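PDB 5UK3: uncharacterized protein from Tetranychus urticae, which probably catalyses, as a cyanase, the reaction of cyanate with bicarbonate that yields ammonia and carbon dioxide. Local coordinates for residues I[31-34]-I[35-39]; I[57-60]-I[61-65]; I[95-98]-I[99-103]. All blocks are in the same frame, centred on the assembly; numbering follows the deposited sequence.

Contact 1 (I[31-34]-I[35-39]); sequences KGLT and YQQMA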
ATOM      1  N   LYS I  31      22.523 -15.422 -33.092  1.00104.21           N
ATOM      2  CA  LYS I  31      22.531 -16.715 -33.765  1.00108.07           C
ATOM      3  C   LYS I  31      21.213 -17.075 -34.471  1.00101.36           C
ATOM      4  O   LYS I  31      21.186 -18.025 -35.264  1.00 96.45           O
ATOM      5  CB  LYS I  31      22.888 -17.836 -32.768  1.00114.94           C
ATOM      6  CG  LYS I  31      24.258 -17.712 -32.118  1.00120.87           C
ATOM      7  CD  LYS I  31      25.333 -18.104 -33.111  1.00131.36           C
ATOM      8  CE  LYS I  31      26.757 -17.995 -32.578  1.00138.15           C
ATOM      9  NZ  LYS I  31      27.359 -19.354 -32.368  1.00143.96           N
ATOM     10  N   GLY I  32      20.130 -16.358 -34.166  1.00 95.41           N
ATOM     11  CA  GLY I  32      18.803 -16.667 -34.715  1.00 95.19           C
ATOM     12  C   GLY I  32      18.180 -17.930 -34.120  1.00 91.63           C
ATOM     13  O   GLY I  32      17.389 -18.597 -34.781  1.00 92.33           O
ATOM     14  N   LEU I  33      18.567 -18.261 -32.885  1.00 86.51           N
ATOM     15  CA  LEU I  33      18.055 -19.432 -32.166  1.00 83.27           C
ATOM     16  C   LEU I  33      16.747 -19.149 -31.447  1.00 78.68           C
ATOM     17  O   LEU I  33      16.588 -18.082 -30.830  1.00 81.32           O
ATOM     18  CB  LEU I  33      19.063 -19.881 -31.117  1.00 84.54           C
ATOM     19  CG  LEU I  33      20.222 -20.735 -31.623  1.00 90.41           C
ATOM     20  CD1 LEU I  33      21.314 -20.802 -30.568  1.00 91.81           C
ATOM     21  CD2 LEU I  33      19.746 -22.145 -31.982  1.00 93.53           C
ATOM     22  N   THR I  34      15.795 -20.075 -31.542  1.00 71.19           N
ATOM     23  CA  THR I  34      14.578 -19.967 -30.762  1.00 67.64           C
ATOM     24  C   THR I  34      14.772 -20.736 -29.453  1.00 64.04           C
ATOM     25  O   THR I  34      15.648 -21.580 -29.358  1.00 59.50           O
ATOM     26  CB  THR I  34      13.361 -20.530 -31.496  1.00 68.35           C
ATOM     27  OG1 THR I  34      13.576 -21.905 -31.791  1.00 68.40           O
ATOM     28  CG2 THR I  34      13.090 -19.756 -32.759  1.00 69.51           C
ATOM     29  N   TYR I  35      13.991 -20.381 -28.426  1.00 62.31           N
ATOM     30  CA  TYR I  35      14.039 -21.068 -27.140  1.00 57.81           C
ATOM     31  C   TYR I  35      13.698 -22.539 -27.369  1.00 58.16           C
ATOM     32  O   TYR I  35      14.356 -23.404 -26.813  1.00 55.53           O
ATOM     33  CB  TYR I  35      13.109 -20.420 -26.123  1.00 57.35           C
ATOM     34  CG  TYR I  35      13.466 -19.031 -25.662  1.00 56.86           C
ATOM     35  CD1 TYR I  35      14.555 -18.799 -24.782  1.00 56.47           C
ATOM     36  CD2 TYR I  35      12.715 -17.941 -26.078  1.00 58.22           C
ATOM     37  CE1 TYR I  35      14.913 -17.515 -24.339  1.00 56.02           C
ATOM     38  CE2 TYR I  35      13.026 -16.668 -25.637  1.00 61.86           C
ATOM     39  CZ  TYR I  35      14.142 -16.450 -24.748  1.00 62.27           C
ATOM     40  OH  TYR I  35      14.371 -15.141 -24.308  1.00 62.43           O
ATOM     41  N   GLN I  36      12.693 -22.812 -28.202  1.00 61.95           N
ATOM     42  CA  GLN I  36      12.376 -24.193 -28.638  1.00 66.06           C
ATOM     43  C   GLN I  36      13.580 -24.970 -29.152  1.00 63.59           C
ATOM     44  O   GLN I  36      13.885 -26.058 -28.684  1.00 61.95           O
ATOM     45  CB  GLN I  36      11.348 -24.123 -29.766  1.00 75.22           C
ATOM     46  CG  GLN I  36      10.871 -25.457 -30.351  1.00 80.28           C
ATOM     47  CD  GLN I  36      10.056 -26.238 -29.361  1.00 84.45           C
ATOM     48  OE1 GLN I  36       8.838 -26.046 -29.266  1.00 90.97           O
ATOM     49  NE2 GLN I  36      10.724 -27.065 -28.559  1.00 87.28           N
ATOM     50  N   GLN I  37      14.283 -24.384 -30.117  1.00 64.74           N
ATOM     51  CA  GLN I  37      15.477 -25.001 -30.682  1.00 68.05           C
ATOM     52  C   GLN I  37      16.512 -25.322 -29.615  1.00 66.52           C
ATOM     53  O   GLN I  37      17.051 -26.431 -29.589  1.00 67.14           O
ATOM     54  CB  GLN I  37      16.118 -24.123 -31.774  1.00 73.49           C
ATOM     55  CG  GLN I  37      15.360 -24.153 -33.107  1.00 78.09           C
ATOM     56  CD  GLN I  37      15.671 -22.968 -34.028  1.00 83.69           C
ATOM     57  OE1 GLN I  37      16.544 -22.122 -33.740  1.00 87.27           O
ATOM     58  NE2 GLN I  37      14.945 -22.892 -35.137  1.00 84.43           N
ATOM     59  N   MET I  38      16.828 -24.346 -28.767  1.00 65.44           N
ATOM     60  CA  MET I  38      17.852 -24.550 -27.735  1.00 64.67           C
ATOM     61  C   MET I  38      17.493 -25.736 -26.842  1.00 61.31           C
ATOM     62  O   MET I  38      18.342 -26.471 -26.417  1.00 55.31           O
ATOM     63  CB  MET I  38      18.038 -23.280 -26.903  1.00 65.46           C
ATOM     64  CG  MET I  38      18.759 -22.178 -27.630  1.00 68.62           C
ATOM     65  SD  MET I  38      19.105 -20.804 -26.524  1.00 76.69           S
ATOM     66  CE  MET I  38      20.331 -21.497 -25.394  1.00 77.33           C
ATOM     67  N   ALA I  39      16.229 -25.803 -26.479  1.00 59.97           N
ATOM     68  CA  ALA I  39      15.745 -26.816 -25.565  1.00 61.44           C
ATOM     69  C   ALA I  39      15.852 -28.192 -26.175  1.00 64.55           C
ATOM     70  O   ALA I  39      16.225 -29.130 -25.514  1.00 66.28           O
ATOM     71  CB  ALA I  39      14.307 -26.513 -25.198  1.00 63.05           C
TER
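Thr34 OG1 accepts the backbone N-H of Gln37 in a fairly straight bond of 3.1 Å (161° at the hydrogen), while Gln37 reciprocates: its OE1 accepts the N-H of Thr34 at 3.1 Å. This second N-H comes from above the plane of the Gln37 amide, 60° out of it, and not along a lone pair. Thr34 can reach because its hydroxyl sits between its own backbone N and carbonyl carbon (chi1 60°), over the open first turn of helix 35-42, whose leading N-H groups have no carbonyl of an earlier turn to meet. Gln37, extended beyond CG, runs back along the helix toward its start. Glutamine suits the third helical position because its chain is long enough to turn back past OG1 and bring an uncharged carbonyl to the N-H of Thr34. The first regular helical bond, Met38 N to Thr34 O at 3.1 Å, follows directly.

On the neighbouring flank Leu33 CD1 meets Met38 CG at 4.1 Å, the two chains crossing at about a right angle, and Leu33 CD2 lies against Gln37 OE1 at 3.7 Å. Just before, Gly32 takes the positive phi that ends helix 23-31 in a Schellman motif, a conformation easiest for a residue without a side chain. Tyr35 N donates to Glu118 OE1 of a second subunit, and the Tyr35 ring makes a cation-pi contact with Lys28. The whole is a capping box with a hydrophobic staple at the start of helix 35-42, probably the first of the two helices of an XRE-type helix-turn-helix, with 46-53 as the second.

Contact 2 (I[57-60]-I[61-65]); sequences NCCD and IQLAH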
ATOM      1  N   ASN I  57      16.514 -19.141 -12.422  1.00 61.87           N
ATOM      2  CA  ASN I  57      16.805 -20.532 -12.122  1.00 62.50           C
ATOM      3  C   ASN I  57      18.273 -20.812 -12.483  1.00 61.00           C
ATOM      4  O   ASN I  57      18.899 -19.990 -13.152  1.00 62.64           O
ATOM      5  CB  ASN I  57      15.888 -21.443 -12.917  1.00 64.11           C
ATOM      6  CG  ASN I  57      14.786 -22.069 -12.068  1.00 68.22           C
ATOM      7  OD1 ASN I  57      14.999 -22.393 -10.903  1.00 72.23           O
ATOM      8  ND2 ASN I  57      13.593 -22.201 -12.641  1.00 67.32           N
ATOM      9  N   CYS I  58      18.822 -21.932 -12.043  1.00 60.12           N
ATOM     10  CA  CYS I  58      20.214 -22.249 -12.328  1.00 62.35           C
ATOM     11  C   CYS I  58      20.360 -23.692 -12.777  1.00 64.42           C
ATOM     12  O   CYS I  58      19.437 -24.477 -12.609  1.00 66.84           O
ATOM     13  CB  CYS I  58      21.066 -21.977 -11.087  1.00 63.71           C
ATOM     14  SG  CYS I  58      20.710 -23.072  -9.705  1.00 68.08           S
ATOM     15  N   CYS I  59      21.515 -24.034 -13.355  1.00 66.27           N
ATOM     16  CA  CYS I  59      21.815 -25.408 -13.798  1.00 67.29           C
ATOM     17  C   CYS I  59      23.137 -25.869 -13.243  1.00 65.68           C
ATOM     18  O   CYS I  59      23.830 -25.092 -12.628  1.00 66.47           O
ATOM     19  CB  CYS I  59      21.822 -25.474 -15.329  1.00 66.90           C
ATOM     20  SG  CYS I  59      22.976 -24.336 -16.087  1.00 68.34           S
ATOM     21  N   ASP I  60      23.460 -27.142 -13.451  1.00 67.78           N
ATOM     22  CA  ASP I  60      24.792 -27.683 -13.133  1.00 72.06           C
ATOM     23  C   ASP I  60      25.837 -27.213 -14.172  1.00 72.78           C
ATOM     24  O   ASP I  60      25.488 -26.684 -15.234  1.00 69.10           O
ATOM     25  CB  ASP I  60      24.776 -29.211 -12.968  1.00 76.61           C
ATOM     26  CG  ASP I  60      24.334 -29.972 -14.232  1.00 82.53           C
ATOM     27  OD1 ASP I  60      24.542 -29.510 -15.373  1.00 83.15           O
ATOM     28  OD2 ASP I  60      23.715 -31.064 -14.081  1.00 92.48           O
ATOM     29  N   ILE I  61      27.115 -27.406 -13.852  1.00 77.25           N
ATOM     30  CA  ILE I  61      28.219 -26.823 -14.649  1.00 76.59           C
ATOM     31  C   ILE I  61      28.313 -27.451 -16.031  1.00 73.44           C
ATOM     32  O   ILE I  61      28.594 -26.757 -16.994  1.00 64.92           O
ATOM     33  CB  ILE I  61      29.627 -26.894 -13.988  1.00 81.85           C
ATOM     34  CG1 ILE I  61      29.562 -26.551 -12.476  1.00 95.21           C
ATOM     35  CG2 ILE I  61      30.550 -25.883 -14.680  1.00 80.37           C
ATOM     36  CD1 ILE I  61      30.887 -26.620 -11.696  1.00103.31           C
ATOM     37  N   GLN I  62      28.064 -28.758 -16.127  1.00 76.28           N
ATOM     38  CA  GLN I  62      28.124 -29.426 -17.413  1.00 75.96           C
ATOM     39  C   GLN I  62      27.053 -28.913 -18.401  1.00 69.90           C
ATOM     40  O   GLN I  62      27.361 -28.661 -19.561  1.00 72.18           O
ATOM     41  CB  GLN I  62      28.159 -30.923 -17.252  1.00 86.87           C
ATOM     42  CG  GLN I  62      26.805 -31.630 -17.204  1.00104.06           C
ATOM     43  CD  GLN I  62      26.953 -33.148 -17.059  1.00114.22           C
ATOM     44  OE1 GLN I  62      27.958 -33.720 -17.498  1.00117.01           O
ATOM     45  NE2 GLN I  62      25.971 -33.792 -16.412  1.00113.67           N
ATOM     46  N   LEU I  63      25.828 -28.671 -17.954  1.00 64.38           N
ATOM     47  CA  LEU I  63      24.861 -28.028 -18.824  1.00 61.27           C
ATOM     48  C   LEU I  63      25.262 -26.594 -19.135  1.00 59.06           C
ATOM     49  O   LEU I  63      25.067 -26.095 -20.251  1.00 57.40           O
ATOM     50  CB  LEU I  63      23.449 -28.046 -18.224  1.00 64.06           C
ATOM     51  CG  LEU I  63      22.337 -27.687 -19.228  1.00 62.34           C
ATOM     52  CD1 LEU I  63      22.074 -28.839 -20.145  1.00 61.79           C
ATOM     53  CD2 LEU I  63      21.061 -27.264 -18.528  1.00 63.78           C
ATOM     54  N   ALA I  64      25.764 -25.888 -18.139  1.00 59.01           N
ATOM     55  CA  ALA I  64      26.201 -24.509 -18.345  1.00 57.21           C
ATOM     56  C   ALA I  64      27.210 -24.414 -19.485  1.00 59.20           C
ATOM     57  O   ALA I  64      27.097 -23.502 -20.321  1.00 57.45           O
ATOM     58  CB  ALA I  64      26.758 -23.932 -17.058  1.00 57.20           C
ATOM     59  N   HIS I  65      28.205 -25.312 -19.502  1.00 61.91           N
ATOM     60  CA  HIS I  65      29.208 -25.313 -20.591  1.00 64.50           C
ATOM     61  C   HIS I  65      28.540 -25.529 -21.942  1.00 60.58           C
ATOM     62  O   HIS I  65      28.786 -24.816 -22.894  1.00 61.79           O
ATOM     63  CB  HIS I  65      30.309 -26.363 -20.401  1.00 68.14           C
ATOM     64  CG  HIS I  65      31.330 -26.017 -19.365  1.00 74.93           C
ATOM     65  ND1 HIS I  65      31.978 -24.798 -19.326  1.00 76.94           N
ATOM     66  CD2 HIS I  65      31.874 -26.764 -18.370  1.00 80.46           C
ATOM     67  CE1 HIS I  65      32.839 -24.786 -18.324  1.00 81.48           C
ATOM     68  NE2 HIS I  65      32.793 -25.965 -17.725  1.00 86.34           N
TER
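The chain comes through Cys59 and Asp60 in an extended form and turns into helix 61-70 at Ile61, Asp60 holding the N-cap position and its carbonyl O receiving Ala64 N at 3.0 Å. The cap belongs to the N-terminal domain of the helix-turn-helix class. Asp60 folds its carboxylate back over the first turn, CG lying between the backbone N and the carbonyl carbon (chi1 61°). OD1 thereby accepts Leu63 N at 3.0 Å, with an angle of 164° at the hydrogen, and the donor approaches nearly along the C-O direction of the carboxylate. Aspartate suits the spot: its chain is short enough to bend back to the amide three residues on, and its charge probably interacts favourably with the positive end of the helix. The CG of Gln62 lies beside the same oxygen at 3.6 Å.

The CB of Cys59 points toward the helix, and the residue works as a small apolar group, it and Ala64 standing in the positions of a hydrophobic staple, here a small one. Trp48 of helix 46-53 touches both Cys59 and Leu63, and Leu81 of helix 78-82 closes over Cys59. A small side chain at Ala64 fits where Ala78 and Thr82 of helix 78-82 pack against it. Leu63 turns a methyl back across the turn, so that its CD2 rests 3.7 Å from Cys59 CB, while Cys59 SG lies 3.9 Å from Ala64 CB.

Contact 3 (I[95-98]-I[99-103]); sequences DPLI and YRFNE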
ATOM      1  N   ASP I  95       3.004  -5.407 -16.690  1.00 86.36           N
ATOM      2  CA  ASP I  95       3.040  -5.793 -18.090  1.00 82.08           C
ATOM      3  C   ASP I  95       1.699  -6.433 -18.390  1.00 72.78           C
ATOM      4  O   ASP I  95       1.301  -7.344 -17.685  1.00 71.02           O
ATOM      5  CB  ASP I  95       4.159  -6.766 -18.457  1.00 85.14           C
ATOM      6  CG  ASP I  95       4.328  -6.897 -19.987  1.00 90.96           C
ATOM      7  OD1 ASP I  95       5.029  -6.049 -20.602  1.00103.33           O
ATOM      8  OD2 ASP I  95       3.748  -7.819 -20.593  1.00 88.83           O
ATOM      9  N   PRO I  96       1.017  -5.966 -19.425  1.00 66.45           N
ATOM     10  CA  PRO I  96      -0.264  -6.540 -19.721  1.00 65.45           C
ATOM     11  C   PRO I  96      -0.307  -8.061 -19.882  1.00 62.77           C
ATOM     12  O   PRO I  96      -1.266  -8.679 -19.426  1.00 64.10           O
ATOM     13  CB  PRO I  96      -0.660  -5.850 -21.025  1.00 65.20           C
ATOM     14  CG  PRO I  96       0.000  -4.537 -20.910  1.00 67.32           C
ATOM     15  CD  PRO I  96       1.340  -4.892 -20.371  1.00 67.48           C
ATOM     16  N   LEU I  97       0.708  -8.646 -20.502  1.00 59.61           N
ATOM     17  CA  LEU I  97       0.747 -10.060 -20.696  1.00 57.74           C
ATOM     18  C   LEU I  97       0.765 -10.757 -19.378  1.00 57.32           C
ATOM     19  O   LEU I  97       0.091 -11.753 -19.199  1.00 61.38           O
ATOM     20  CB  LEU I  97       1.954 -10.459 -21.511  1.00 58.25           C
ATOM     21  CG  LEU I  97       2.035 -11.906 -21.949  1.00 59.09           C
ATOM     22  CD1 LEU I  97       2.750 -11.980 -23.295  1.00 60.73           C
ATOM     23  CD2 LEU I  97       2.748 -12.805 -20.927  1.00 58.11           C
ATOM     24  N   ILE I  98       1.539 -10.273 -18.456  1.00 57.99           N
ATOM     25  CA  ILE I  98       1.652 -10.940 -17.169  1.00 59.28           C
ATOM     26  C   ILE I  98       0.417 -10.686 -16.326  1.00 56.37           C
ATOM     27  O   ILE I  98      -0.056 -11.587 -15.642  1.00 53.80           O
ATOM     28  CB  ILE I  98       2.951 -10.498 -16.389  1.00 63.88           C
ATOM     29  CG1 ILE I  98       4.239 -10.725 -17.218  1.00 68.25           C
ATOM     30  CG2 ILE I  98       2.949 -11.153 -15.024  1.00 63.57           C
ATOM     31  CD1 ILE I  98       4.655 -12.169 -17.321  1.00 70.51           C
ATOM     32  N   TYR I  99      -0.077  -9.455 -16.333  1.00 57.92           N
ATOM     33  CA  TYR I  99      -1.286  -9.116 -15.556  1.00 61.51           C
ATOM     34  C   TYR I  99      -2.416 -10.080 -15.868  1.00 61.17           C
ATOM     35  O   TYR I  99      -3.101 -10.530 -14.975  1.00 61.69           O
ATOM     36  CB  TYR I  99      -1.806  -7.709 -15.812  1.00 64.62           C
ATOM     37  CG  TYR I  99      -3.034  -7.451 -14.999  1.00 68.92           C
ATOM     38  CD1 TYR I  99      -2.949  -7.137 -13.672  1.00 73.89           C
ATOM     39  CD2 TYR I  99      -4.288  -7.591 -15.552  1.00 72.37           C
ATOM     40  CE1 TYR I  99      -4.101  -6.919 -12.925  1.00 78.46           C
ATOM     41  CE2 TYR I  99      -5.437  -7.387 -14.824  1.00 75.93           C
ATOM     42  CZ  TYR I  99      -5.347  -7.057 -13.503  1.00 79.10           C
ATOM     43  OH  TYR I  99      -6.523  -6.819 -12.799  1.00 85.14           O
ATOM     44  N   ARG I 100      -2.537 -10.472 -17.131  1.00 59.72           N
ATOM     45  CA  ARG I 100      -3.597 -11.382 -17.532  1.00 59.41           C
ATOM     46  C   ARG I 100      -3.528 -12.686 -16.765  1.00 59.13           C
ATOM     47  O   ARG I 100      -4.537 -13.160 -16.271  1.00 63.43           O
ATOM     48  CB  ARG I 100      -3.476 -11.688 -19.016  1.00 57.60           C
ATOM     49  CG  ARG I 100      -4.416 -10.905 -19.903  1.00 57.90           C
ATOM     50  CD  ARG I 100      -4.349  -9.427 -19.612  1.00 58.42           C
ATOM     51  NE  ARG I 100      -4.917  -8.657 -20.704  1.00 58.82           N
ATOM     52  CZ  ARG I 100      -4.860  -7.339 -20.785  1.00 61.10           C
ATOM     53  NH1 ARG I 100      -5.399  -6.711 -21.812  1.00 61.93           N
ATOM     54  NH2 ARG I 100      -4.261  -6.649 -19.837  1.00 64.89           N
ATOM     55  N   PHE I 101      -2.351 -13.264 -16.627  1.00 60.39           N
ATOM     56  CA  PHE I 101      -2.259 -14.485 -15.832  1.00 61.46           C
ATOM     57  C   PHE I 101      -2.709 -14.223 -14.408  1.00 62.26           C
ATOM     58  O   PHE I 101      -3.344 -15.047 -13.824  1.00 61.63           O
ATOM     59  CB  PHE I 101      -0.861 -15.086 -15.896  1.00 62.39           C
ATOM     60  CG  PHE I 101      -0.505 -15.597 -17.253  1.00 65.68           C
ATOM     61  CD1 PHE I 101      -1.243 -16.611 -17.849  1.00 67.09           C
ATOM     62  CD2 PHE I 101       0.584 -15.085 -17.940  1.00 70.23           C
ATOM     63  CE1 PHE I 101      -0.945 -17.090 -19.113  1.00 67.66           C
ATOM     64  CE2 PHE I 101       0.909 -15.570 -19.200  1.00 73.64           C
ATOM     65  CZ  PHE I 101       0.110 -16.559 -19.803  1.00 71.94           C
ATOM     66  N   ASN I 102      -2.350 -13.086 -13.837  1.00 65.57           N
ATOM     67  CA  ASN I 102      -2.771 -12.763 -12.467  1.00 69.26           C
ATOM     68  C   ASN I 102      -4.286 -12.608 -12.355  1.00 67.86           C
ATOM     69  O   ASN I 102      -4.908 -13.131 -11.434  1.00 67.11           O
ATOM     70  CB  ASN I 102      -1.908 -11.617 -11.882  1.00 73.95           C
ATOM     71  CG  ASN I 102      -0.461 -12.080 -11.613  1.00 81.08           C
ATOM     72  OD1 ASN I 102      -0.186 -13.255 -11.207  1.00 86.17           O
ATOM     73  ND2 ASN I 102       0.499 -11.185 -11.883  1.00 88.38           N
ATOM     74  N   GLU I 103      -4.889 -12.003 -13.365  1.00 67.52           N
ATOM     75  CA  GLU I 103      -6.344 -11.801 -13.383  1.00 66.50           C
ATOM     76  C   GLU I 103      -7.040 -13.120 -13.478  1.00 64.23           C
ATOM     77  O   GLU I 103      -8.053 -13.366 -12.843  1.00 65.28           O
ATOM     78  CB  GLU I 103      -6.738 -10.941 -14.565  1.00 68.08           C
ATOM     79  CG  GLU I 103      -8.210 -10.922 -14.827  1.00 69.88           C
ATOM     80  CD  GLU I 103      -8.595  -9.764 -15.699  1.00 74.30           C
ATOM     81  OE1 GLU I 103      -8.883 -10.017 -16.906  1.00 76.90           O
ATOM     82  OE2 GLU I 103      -8.591  -8.603 -15.174  1.00 76.95           O
TER
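Leu97 and Phe101, one turn apart on the same face of the helix, lie side by side and point the same way, Leu97 CD2 touching Phe101 CE2 at 3.7 Å. They belong to the first turns of helix 96-120, the long helix of the cyanase C-terminal domain. On another face Arg100 bends at chi2 (51°) and folds back along the helix: its chain passes Pro96 O, and NH2 comes to 3.9 Å from Pro96 CB. Beyond the helix, the guanidinium of Arg100 forms an intersubunit salt bridge to Glu103 of a fourth subunit, and Arg100 of that subunit does the same to Glu103 of this chain. With an alanine here, Glu103 of the fourth subunit would probably lose its salt-bridge partner, and Pro96 the arginine chain that lies against its CB and carbonyl O. Tyr99 stacks on Tyr99 of the fourth subunit, while Phe101 stacks on Phe105 of the second subunit.

Behind these groups stands the helix start. Pro96 fits the first turn, where its lack of an N-H costs no helical bond. Asp95 is the N-cap: its OD2 accepts Leu97 N at 3.2 Å in a bent bond (141°), the donor lying above the carboxylate plane. Its carbonyl begins the helical pattern more squarely, Tyr99 N reaching Asp95 O at 2.9 Å with 173° at the hydrogen.

Each contact marks the start of a helix. Contacts 1 and 2 share the N-terminal domain, their centres about 17 Å apart and their nearest atoms about 8 Å apart; contact 3, in the C-terminal domain, lies about 25 Å from contact 1 and 30 Å from contact 2, centre to centre. The assembly ties them together: the equivalent of helix 96-120 in the second subunit, the helix that contact 3 opens in this chain, supplies both Glu118 to the helix start of contact 1 and Tyr108 to Asn57 of contact 2. Contact 3 itself is buried among subunits of the decamer, consistent with the family habit of building active sites between subunits.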